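Local coordinates for carboxylesterase (Ferroplasma acidiphilum, PDB 3WJ2), which hydrolyses carboxylic esters, as an alpha/beta-hydrolase-fold carboxylesterase adapted to low pH, at residues N97-L102 against V108-I113; D61-N66 against A130-H135; K54-K59 against K142-E147. All coordinates share one frame; numbering follows the deposited sequence.

Overall arrangement
The three contacts are spread over one end of the mixed sheet of an alpha/beta hydrolase. Contact 1 is the core one: helix 96-106 packs on strand 109-113 through wholly buried side chains, with no hydrogen bond or charge between them. Contacts 2 and 3 lie farther out and are partly buried. They hold the two strands of one hairpin, 52-60 and 63-71, whose backbones are joined between Ile58 and Leu65. Contact 2 ties this hairpin to helix 125-139 by a salt bridge, while contact 3 packs it by aromatic contact against the loop that follows the same helix. Ile113 of contact 1 touches Leu65 and Ser133 of contact 2, and Ile111 meets Ile146 of contact 3.

Contact 1 of 3, residues N97-L102 against V108-I113; sequences NYCRFL and VKIISI
Cys99 and Leu102, one turn apart on helix 96-106, face Ile110 and Ser112, alternate residues of strand 109-113. The helix is the crossover of a beta-alpha-beta unit: it carries the chain from strand 78-82 to the neighbouring parallel strand 109-113. It therefore runs nearly antiparallel to the strand it rests on, at 158°, with the two short axes approaching to 8.7 Å.

Ile110 fills the middle, and its branches divide the work. Its CB sits beneath the helix backbone, 4.4 Å from the carbonyl O of Cys99. There the side chain forks. CG2 heads for the earlier helical turn and lies 4.3 Å from SG of Cys99. CG1, which chi1 of -59° sets beside the residue's own backbone N, goes to the later turn and comes within 4.1 Å of CB of Leu102, with the Leu102 carbonyl carbon about as near. The terminal CD1 carries on under the same residue, 4.3 Å from Leu102 CB.

Two residues along the strand, Ser112 presents its CB to the sulfur of Cys99 at 3.8 Å. The serine OG lies alongside the same SG at 3.9 Å without a hydrogen bond between them, so the thiol is met by both atoms of a small polar side chain simply as bulk. Beyond the pair, Cys99 also touches Tyr70 of strand 63-71, and Leu102 touches Tyr81 and Val297. Leu102 lies near, though not against, the residues of what is probably the nucleophile elbow, around Ser156.

No hydrogen bond or charge joins helix and strand here. The seam depends on buried side chains fitting at ordinary van der Waals distances, which implies that shape and exclusion of water hold the crossover helix to its strand.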
loop_
_atom_site.group_PDB
_atom_site.type_symbol
_atom_site.label_atom_id
_atom_site.label_comp_id
_atom_site.label_asym_id
_atom_site.label_seq_id
_atom_site.Cartn_x
_atom_site.Cartn_y
_atom_site.Cartn_z
ATOM N N ASN B 97 -13.738 -32.471 -2.430
ATOM C CA ASN B 97 -14.604 -31.804 -1.442
ATOM C C ASN B 97 -14.922 -30.346 -2.000
ATOM O O ASN B 97 -16.081 -29.957 -1.988
ATOM C CB ASN B 97 -13.969 -31.633 -0.076
ATOM C CG ASN B 97 -14.087 -32.916 0.782
ATOM O OD1 ASN B 97 -14.383 -34.005 0.235
ATOM N ND2 ASN B 97 -13.861 -32.784 2.058
ATOM N N TYR B 98 -13.883 -29.696 -2.535
ATOM C CA TYR B 98 -14.072 -28.329 -3.005
ATOM C C TYR B 98 -14.982 -28.257 -4.257
ATOM O O TYR B 98 -15.896 -27.451 -4.354
ATOM C CB TYR B 98 -12.701 -27.763 -3.292
ATOM C CG TYR B 98 -12.717 -26.391 -4.005
ATOM C CD1 TYR B 98 -12.862 -25.217 -3.274
ATOM C CD2 TYR B 98 -12.341 -26.411 -5.322
ATOM C CE1 TYR B 98 -12.870 -23.967 -4.009
ATOM C CE2 TYR B 98 -12.307 -25.234 -6.012
ATOM C CZ TYR B 98 -12.498 -24.095 -5.331
ATOM O OH TYR B 98 -12.406 -22.846 -5.953
ATOM N N CYS B 99 -14.764 -29.157 -5.237
ATOM C CA CYS B 99 -15.601 -29.182 -6.401
ATOM C C CYS B 99 -17.065 -29.494 -6.125
ATOM O O CYS B 99 -17.950 -28.930 -6.677
ATOM C CB CYS B 99 -15.020 -30.111 -7.448
ATOM S SG CYS B 99 -13.563 -29.302 -8.268
ATOM N N ARG B 100 -17.259 -30.455 -5.198
ATOM C CA ARG B 100 -18.613 -30.651 -4.675
ATOM C C ARG B 100 -19.275 -29.378 -4.116
ATOM O O ARG B 100 -20.402 -29.091 -4.459
ATOM C CB ARG B 100 -18.581 -31.731 -3.578
ATOM C CG ARG B 100 -18.375 -33.182 -4.163
ATOM C CD ARG B 100 -18.056 -33.994 -2.943
ATOM N NE ARG B 100 -17.980 -35.425 -3.265
ATOM C CZ ARG B 100 -19.001 -36.289 -3.172
ATOM N NH1 ARG B 100 -20.236 -35.936 -2.772
ATOM N NH2 ARG B 100 -18.769 -37.566 -3.522
ATOM N N PHE B 101 -18.522 -28.614 -3.314
ATOM C CA PHE B 101 -19.033 -27.378 -2.803
ATOM C C PHE B 101 -19.327 -26.358 -3.881
ATOM O O PHE B 101 -20.363 -25.733 -3.854
ATOM C CB PHE B 101 -18.001 -26.843 -1.784
ATOM C CG PHE B 101 -18.449 -25.564 -1.086
ATOM C CD1 PHE B 101 -19.473 -25.618 -0.116
ATOM C CD2 PHE B 101 -17.890 -24.330 -1.379
ATOM C CE1 PHE B 101 -19.871 -24.493 0.569
ATOM C CE2 PHE B 101 -18.333 -23.175 -0.714
ATOM C CZ PHE B 101 -19.318 -23.267 0.271
ATOM N N LEU B 102 -18.425 -26.231 -4.860
ATOM C CA LEU B 102 -18.816 -25.375 -5.965
ATOM C C LEU B 102 -20.038 -25.819 -6.686
ATOM O O LEU B 102 -20.778 -24.985 -7.129
ATOM C CB LEU B 102 -17.700 -25.332 -7.012
ATOM C CG LEU B 102 -16.376 -24.717 -6.584
ATOM C CD1 LEU B 102 -15.344 -24.752 -7.838
ATOM C CD2 LEU B 102 -16.505 -23.291 -6.109
ATOM N N VAL B 108 -24.700 -25.380 -11.045
ATOM C CA VAL B 108 -24.373 -25.703 -12.460
ATOM C C VAL B 108 -23.487 -26.913 -12.489
ATOM O O VAL B 108 -22.980 -27.346 -11.426
ATOM C CB VAL B 108 -23.779 -24.533 -13.287
ATOM C CG1 VAL B 108 -24.662 -23.233 -13.212
ATOM C CG2 VAL B 108 -22.328 -24.233 -12.875
ATOM N N LYS B 109 -23.266 -27.538 -13.673
ATOM C CA LYS B 109 -22.330 -28.665 -13.766
ATOM C C LYS B 109 -20.901 -28.106 -13.526
ATOM O O LYS B 109 -20.514 -27.075 -14.154
ATOM C CB LYS B 109 -22.336 -29.312 -15.164
ATOM C CG LYS B 109 -23.643 -30.185 -15.385
ATOM C CD LYS B 109 -23.573 -30.674 -16.791
ATOM C CE LYS B 109 -24.563 -31.919 -17.146
ATOM N NZ LYS B 109 -25.927 -31.752 -16.598
ATOM N N ILE B 110 -20.169 -28.784 -12.712
ATOM C CA ILE B 110 -18.729 -28.475 -12.572
ATOM C C ILE B 110 -17.967 -29.719 -13.115
ATOM O O ILE B 110 -18.156 -30.880 -12.618
ATOM C CB ILE B 110 -18.362 -28.272 -11.027
ATOM C CG1 ILE B 110 -19.179 -27.126 -10.406
ATOM C CG2 ILE B 110 -16.813 -28.009 -10.805
ATOM C CD1 ILE B 110 -19.009 -25.721 -11.078
ATOM N N ILE B 111 -17.022 -29.489 -14.026
ATOM C CA ILE B 111 -16.270 -30.602 -14.602
ATOM C C ILE B 111 -14.823 -30.362 -14.239
ATOM O O ILE B 111 -14.138 -29.502 -14.828
ATOM C CB ILE B 111 -16.455 -30.727 -16.153
ATOM C CG1 ILE B 111 -17.985 -30.866 -16.439
ATOM C CG2 ILE B 111 -15.614 -31.946 -16.694
ATOM C CD1 ILE B 111 -18.307 -30.875 -17.989
ATOM N N SER B 112 -14.313 -31.155 -13.312
ATOM C CA SER B 112 -12.950 -30.977 -12.819
ATOM C C SER B 112 -12.013 -31.791 -13.677
ATOM O O SER B 112 -12.153 -33.035 -13.841
ATOM C CB SER B 112 -12.945 -31.390 -11.334
ATOM O OG SER B 112 -11.590 -31.374 -10.860
ATOM N N ILE B 113 -11.058 -31.107 -14.330
ATOM C CA ILE B 113 -10.188 -31.768 -15.315
ATOM C C ILE B 113 -8.775 -31.961 -14.841
ATOM O O ILE B 113 -8.136 -31.047 -14.280
ATOM C CB ILE B 113 -10.177 -30.950 -16.633
ATOM C CG1 ILE B 113 -11.589 -30.962 -17.237
ATOM C CG2 ILE B 113 -9.181 -31.513 -17.650
ATOM C CD1 ILE B 113 -11.834 -29.750 -18.133
#

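Contact 2 of 3, residues D61-N66 against A130-H135; sequences DGRTLN and AYDSFH
A salt bridge from Arg63 to Asp132 fastens the hairpin of strands 52-60 and 63-71, at the edge of the alpha/beta hydrolase sheet, to helix 125-139. One carboxylate oxygen does all the work. OD2 of Asp132 accepts from Arg63 NH1 at 2.8 Å, the N-H pointing to it at 156°, and takes a second, weak bond from Arg63 NH2 at 3.3 Å. The oxygen lies at the edge of the guanidinium, near its plane, and is approached on its anti side. With both donors on one oxygen and the carboxylate turned 67° from the guanidinium, the two groups do not meet as a flat, two-pronged pair. A water closes a small ring, accepting from Arg63 NH2 at 3.0 Å and donating to Asp132 OD2 at 2.7 Å.

NH2 is also held from behind by its own turn, bonding to the carbonyl O of Asp61 at 2.9 Å. The bend of the arginine at chi2 (-77°) helps fold it back over this turn, while NE makes a second salt bridge with Asp129. A leucine in its place would probably leave Asp132 and Asp129 without this shared countercharge and the Asp61 carbonyl without its donor.

Deeper in, the contact turns apolar: CD1 of Leu65 reaches CB of Ser133 at 4.4 Å. The hydroxyl of Ser133 is engaged with Asp129 O and Tyr82 OH. Leu60 of strand 52-60 touches both Leu65 and Asp132, and on the helix's other flank Ala130 packs on Leu161 and Leu165 of helix 157-172.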
loop_
_atom_site.group_PDB
_atom_site.type_symbol
_atom_site.label_atom_id
_atom_site.label_comp_id
_atom_site.label_asym_id
_atom_site.label_seq_id
_atom_site.Cartn_x
_atom_site.Cartn_y
_atom_site.Cartn_z
ATOM N N ASP B 61 -5.962 -35.503 -28.452
ATOM C CA ASP B 61 -4.913 -36.020 -29.367
ATOM C C ASP B 61 -3.641 -36.370 -28.630
ATOM O O ASP B 61 -3.019 -35.496 -27.993
ATOM C CB ASP B 61 -4.677 -35.022 -30.541
ATOM C CG ASP B 61 -5.966 -34.809 -31.413
ATOM O OD1 ASP B 61 -6.964 -35.649 -31.223
ATOM O OD2 ASP B 61 -5.921 -33.848 -32.231
ATOM N N GLY B 62 -3.257 -37.661 -28.639
ATOM C CA GLY B 62 -1.993 -37.982 -27.964
ATOM C C GLY B 62 -2.039 -38.257 -26.478
ATOM O O GLY B 62 -1.007 -38.625 -25.928
ATOM N N ARG B 63 -3.176 -38.013 -25.767
ATOM C CA ARG B 63 -3.233 -38.250 -24.349
ATOM C C ARG B 63 -4.689 -38.199 -23.932
ATOM O O ARG B 63 -5.468 -37.539 -24.559
ATOM C CB ARG B 63 -2.392 -37.182 -23.540
ATOM C CG ARG B 63 -3.034 -35.773 -23.412
ATOM C CD ARG B 63 -2.865 -34.974 -24.739
ATOM N NE ARG B 63 -3.186 -33.559 -24.489
ATOM C CZ ARG B 63 -3.467 -32.646 -25.419
ATOM N NH1 ARG B 63 -3.617 -31.349 -25.053
ATOM N NH2 ARG B 63 -3.592 -32.978 -26.741
ATOM N N THR B 64 -5.002 -38.945 -22.874
ATOM C CA THR B 64 -6.354 -38.943 -22.309
ATOM C C THR B 64 -6.264 -38.365 -20.874
ATOM O O THR B 64 -5.316 -38.670 -20.120
ATOM C CB THR B 64 -6.815 -40.421 -22.246
ATOM O OG1 THR B 64 -6.904 -40.883 -23.611
ATOM C CG2 THR B 64 -8.126 -40.526 -21.544
ATOM N N LEU B 65 -7.235 -37.494 -20.547
ATOM C CA LEU B 65 -7.256 -36.897 -19.217
ATOM C C LEU B 65 -8.451 -37.480 -18.457
ATOM O O LEU B 65 -9.555 -37.649 -19.049
ATOM C CB LEU B 65 -7.570 -35.397 -19.324
ATOM C CG LEU B 65 -6.583 -34.697 -20.289
ATOM C CD1 LEU B 65 -6.912 -33.163 -20.259
ATOM C CD2 LEU B 65 -5.082 -34.850 -19.994
ATOM N N ASN B 66 -8.269 -37.607 -17.162
ATOM C CA ASN B 66 -9.444 -37.855 -16.313
ATOM C C ASN B 66 -10.254 -36.577 -16.135
ATOM O O ASN B 66 -9.687 -35.458 -16.063
ATOM C CB ASN B 66 -9.081 -38.358 -14.921
ATOM C CG ASN B 66 -8.465 -39.738 -14.917
ATOM O OD1 ASN B 66 -7.535 -40.057 -14.124
ATOM N ND2 ASN B 66 -8.992 -40.568 -15.735
ATOM N N ALA B 130 -5.645 -27.768 -21.019
ATOM C CA ALA B 130 -6.734 -26.838 -20.678
ATOM C C ALA B 130 -7.458 -26.335 -21.946
ATOM O O ALA B 130 -8.684 -26.456 -22.072
ATOM C CB ALA B 130 -6.177 -25.683 -19.735
ATOM N N TYR B 131 -6.682 -25.837 -22.937
ATOM C CA TYR B 131 -7.294 -25.340 -24.152
ATOM C C TYR B 131 -7.967 -26.408 -24.960
ATOM O O TYR B 131 -9.151 -26.240 -25.372
ATOM C CB TYR B 131 -6.191 -24.734 -24.978
ATOM C CG TYR B 131 -6.656 -24.206 -26.351
ATOM C CD1 TYR B 131 -7.170 -22.920 -26.469
ATOM C CD2 TYR B 131 -6.518 -25.006 -27.520
ATOM C CE1 TYR B 131 -7.545 -22.394 -27.725
ATOM C CE2 TYR B 131 -6.881 -24.469 -28.809
ATOM C CZ TYR B 131 -7.395 -23.184 -28.859
ATOM O OH TYR B 131 -7.774 -22.596 -30.083
ATOM N N ASP B 132 -7.271 -27.536 -25.100
ATOM C CA ASP B 132 -7.856 -28.655 -25.862
ATOM C C ASP B 132 -9.060 -29.251 -25.149
ATOM O O ASP B 132 -10.050 -29.604 -25.852
ATOM C CB ASP B 132 -6.804 -29.725 -26.150
ATOM C CG ASP B 132 -5.761 -29.258 -27.154
ATOM O OD1 ASP B 132 -5.949 -28.281 -27.967
ATOM O OD2 ASP B 132 -4.709 -29.922 -27.191
ATOM N N SER B 133 -9.059 -29.336 -23.786
ATOM C CA SER B 133 -10.217 -29.941 -23.140
ATOM C C SER B 133 -11.448 -29.052 -23.279
ATOM O O SER B 133 -12.564 -29.530 -23.377
ATOM C CB SER B 133 -9.974 -30.373 -21.648
ATOM O OG SER B 133 -9.605 -29.208 -20.884
ATOM N N PHE B 134 -11.257 -27.678 -23.240
ATOM C CA PHE B 134 -12.356 -26.775 -23.406
ATOM C C PHE B 134 -12.979 -27.028 -24.792
ATOM O O PHE B 134 -14.191 -27.149 -24.876
ATOM C CB PHE B 134 -11.874 -25.295 -23.225
ATOM C CG PHE B 134 -12.917 -24.325 -23.741
ATOM C CD1 PHE B 134 -14.147 -24.201 -23.082
ATOM C CD2 PHE B 134 -12.725 -23.670 -24.985
ATOM C CE1 PHE B 134 -15.185 -23.367 -23.602
ATOM C CE2 PHE B 134 -13.782 -22.865 -25.482
ATOM C CZ PHE B 134 -14.987 -22.762 -24.813
ATOM N N HIS B 135 -12.101 -27.064 -25.788
ATOM C CA HIS B 135 -12.675 -27.229 -27.143
ATOM C C HIS B 135 -13.272 -28.585 -27.325
ATOM O O HIS B 135 -14.336 -28.719 -28.006
ATOM C CB HIS B 135 -11.635 -26.853 -28.205
ATOM C CG HIS B 135 -11.458 -25.375 -28.356
ATOM N ND1 HIS B 135 -12.428 -24.541 -28.890
ATOM C CD2 HIS B 135 -10.473 -24.566 -27.902
ATOM C CE1 HIS B 135 -11.991 -23.292 -28.838
ATOM N NE2 HIS B 135 -10.794 -23.279 -28.262
HETATM O O HOH W 1 -3.825 -31.393 -29.322
#

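Contact 3 of 3, residues K54-K59 against K142-E147; sequences KDYKIK and KDFGIE
Asp143 is where the loop first nears strand 52-60: its carbonyl O lies 4.1 Å from Tyr56 OH, too far for a hydrogen bond. Its carboxylate turns instead to Lys142, in a weak salt bridge between OD1 and NZ.

Phe144 carries the contact. Its CE1 sits over one face of the Tyr56 ring, toward the rim, 3.6 Å from CD1 of Tyr56. The neighbouring CD1 of Phe144 reaches Tyr56 CZ at 3.7 Å. The two side chains reach past one another from opposing segments, and with ring planes 46° apart and centroids 4.5 Å apart they form an oblique pair. Toward its tip, Phe144 CZ meets CD1 of Ile58 at 3.8 Å; the bend of the isoleucine at chi2 (-49°) brings that methyl round to the ring. The opposite face of Tyr56 has Lys54 NZ above it.

This loop links helix 125-139 to strand 150-155 of the hydrolase sheet, and strand 52-60 is the outermost strand on this side, so the aromatic pair joins the connection between that helix and strand 150-155 to the sheet's margin. Tyr136 and Ile137 of the helix press on Phe144 as well.

Gly145, at a positive phi of 69°, turns the chain and bonds its N to Lys142 O at 3.0 Å. Ile146 then leaves the strand behind and packs its side chain against Ile137, Lys109 and Ile111.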
loop_
_atom_site.group_PDB
_atom_site.type_symbol
_atom_site.label_atom_id
_atom_site.label_comp_id
_atom_site.label_asym_id
_atom_site.label_seq_id
_atom_site.Cartn_x
_atom_site.Cartn_y
_atom_site.Cartn_z
ATOM N N LYS B 54 -20.164 -38.107 -12.028
ATOM C CA LYS B 54 -19.785 -39.051 -13.060
ATOM C C LYS B 54 -18.363 -38.780 -13.519
ATOM O O LYS B 54 -18.007 -37.623 -13.798
ATOM C CB LYS B 54 -20.707 -38.999 -14.212
ATOM C CG LYS B 54 -20.351 -40.111 -15.203
ATOM C CD LYS B 54 -21.287 -40.086 -16.436
ATOM C CE LYS B 54 -21.116 -41.344 -17.291
ATOM N NZ LYS B 54 -19.727 -41.569 -17.781
ATOM N N ASP B 55 -17.612 -39.858 -13.677
ATOM C CA ASP B 55 -16.225 -39.826 -14.176
ATOM C C ASP B 55 -16.155 -40.039 -15.677
ATOM O O ASP B 55 -16.894 -40.912 -16.255
ATOM C CB ASP B 55 -15.457 -40.916 -13.468
ATOM C CG ASP B 55 -15.012 -40.475 -12.089
ATOM O OD1 ASP B 55 -15.116 -39.284 -11.915
ATOM O OD2 ASP B 55 -14.557 -41.269 -11.267
ATOM N N TYR B 56 -15.312 -39.235 -16.368
ATOM C CA TYR B 56 -15.130 -39.296 -17.834
ATOM C C TYR B 56 -13.680 -39.413 -18.208
ATOM O O TYR B 56 -12.792 -39.050 -17.430
ATOM C CB TYR B 56 -15.667 -38.056 -18.547
ATOM C CG TYR B 56 -17.106 -37.888 -18.539
ATOM C CD1 TYR B 56 -17.890 -38.414 -19.579
ATOM C CD2 TYR B 56 -17.729 -37.170 -17.517
ATOM C CE1 TYR B 56 -19.251 -38.248 -19.588
ATOM C CE2 TYR B 56 -19.103 -36.970 -17.535
ATOM C CZ TYR B 56 -19.854 -37.526 -18.565
ATOM O OH TYR B 56 -21.222 -37.354 -18.593
ATOM N N LYS B 57 -13.438 -39.968 -19.396
ATOM C CA LYS B 57 -12.089 -39.892 -20.027
ATOM C C LYS B 57 -12.202 -38.880 -21.139
ATOM O O LYS B 57 -13.068 -38.980 -21.995
ATOM C CB LYS B 57 -11.648 -41.276 -20.467
ATOM C CG LYS B 57 -11.334 -42.265 -19.341
ATOM C CD LYS B 57 -10.049 -41.956 -18.587
ATOM C CE LYS B 57 -9.664 -43.181 -17.741
ATOM N NZ LYS B 57 -8.475 -42.951 -16.807
ATOM N N ILE B 58 -11.354 -37.865 -21.148
ATOM C CA ILE B 58 -11.359 -36.838 -22.200
ATOM C C ILE B 58 -10.276 -37.278 -23.154
ATOM O O ILE B 58 -9.104 -37.191 -22.848
ATOM C CB ILE B 58 -10.968 -35.393 -21.581
ATOM C CG1 ILE B 58 -11.910 -35.008 -20.426
ATOM C CG2 ILE B 58 -11.063 -34.268 -22.621
ATOM C CD1 ILE B 58 -13.348 -35.160 -20.729
ATOM N N LYS B 59 -10.695 -37.761 -24.303
ATOM C CA LYS B 59 -9.769 -38.404 -25.274
ATOM C C LYS B 59 -9.171 -37.391 -26.231
ATOM O O LYS B 59 -9.678 -37.170 -27.325
ATOM C CB LYS B 59 -10.532 -39.523 -26.032
ATOM C CG LYS B 59 -9.524 -40.436 -26.686
ATOM C CD LYS B 59 -10.174 -41.315 -27.771
ATOM C CE LYS B 59 -9.090 -42.249 -28.331
ATOM N NZ LYS B 59 -7.668 -41.685 -28.074
ATOM N N LYS B 142 -23.210 -32.194 -26.153
ATOM C CA LYS B 142 -24.374 -33.038 -25.970
ATOM C C LYS B 142 -23.987 -34.364 -25.238
ATOM O O LYS B 142 -24.752 -34.882 -24.411
ATOM C CB LYS B 142 -25.179 -33.122 -27.289
ATOM C CG LYS B 142 -24.628 -34.058 -28.366
ATOM C CD LYS B 142 -24.553 -33.409 -29.767
ATOM C CE LYS B 142 -23.436 -34.071 -30.615
ATOM N NZ LYS B 142 -22.249 -34.481 -29.767
ATOM N N ASP B 143 -22.751 -34.843 -25.407
ATOM C CA ASP B 143 -22.314 -36.092 -24.734
ATOM C C ASP B 143 -22.175 -35.980 -23.226
ATOM O O ASP B 143 -22.256 -36.977 -22.501
ATOM C CB ASP B 143 -21.011 -36.624 -25.323
ATOM C CG ASP B 143 -21.092 -36.838 -26.818
ATOM O OD1 ASP B 143 -22.203 -37.013 -27.396
ATOM O OD2 ASP B 143 -20.019 -36.810 -27.429
ATOM N N PHE B 144 -21.927 -34.757 -22.759
ATOM C CA PHE B 144 -21.886 -34.459 -21.342
ATOM C C PHE B 144 -23.200 -33.903 -20.805
ATOM O O PHE B 144 -23.271 -33.532 -19.611
ATOM C CB PHE B 144 -20.742 -33.456 -21.041
ATOM C CG PHE B 144 -19.368 -33.993 -21.399
ATOM C CD1 PHE B 144 -18.550 -34.595 -20.432
ATOM C CD2 PHE B 144 -18.920 -33.925 -22.711
ATOM C CE1 PHE B 144 -17.309 -35.089 -20.782
ATOM C CE2 PHE B 144 -17.723 -34.412 -23.087
ATOM C CZ PHE B 144 -16.884 -35.035 -22.151
ATOM N N GLY B 145 -24.241 -33.899 -21.641
ATOM C CA GLY B 145 -25.565 -33.387 -21.204
ATOM C C GLY B 145 -25.609 -31.884 -20.981
ATOM O O GLY B 145 -26.434 -31.372 -20.220
ATOM N N ILE B 146 -24.759 -31.179 -21.712
ATOM C CA ILE B 146 -24.693 -29.749 -21.632
ATOM C C ILE B 146 -25.483 -29.210 -22.797
ATOM O O ILE B 146 -25.048 -29.349 -23.944
ATOM C CB ILE B 146 -23.201 -29.227 -21.676
ATOM C CG1 ILE B 146 -22.424 -29.821 -20.512
ATOM C CG2 ILE B 146 -23.175 -27.681 -21.750
ATOM C CD1 ILE B 146 -20.841 -29.806 -20.729
ATOM N N GLU B 147 -26.612 -28.575 -22.487
ATOM C CA GLU B 147 -27.447 -27.879 -23.465
ATOM C C GLU B 147 -27.170 -26.400 -23.539
ATOM O O GLU B 147 -27.450 -25.773 -24.576
ATOM C CB GLU B 147 -28.962 -28.122 -23.152
ATOM C CG GLU B 147 -29.340 -29.623 -23.188
ATOM C CD GLU B 147 -28.848 -30.323 -24.465
ATOM O OE1 GLU B 147 -29.075 -29.761 -25.559
ATOM O OE2 GLU B 147 -28.212 -31.424 -24.392
#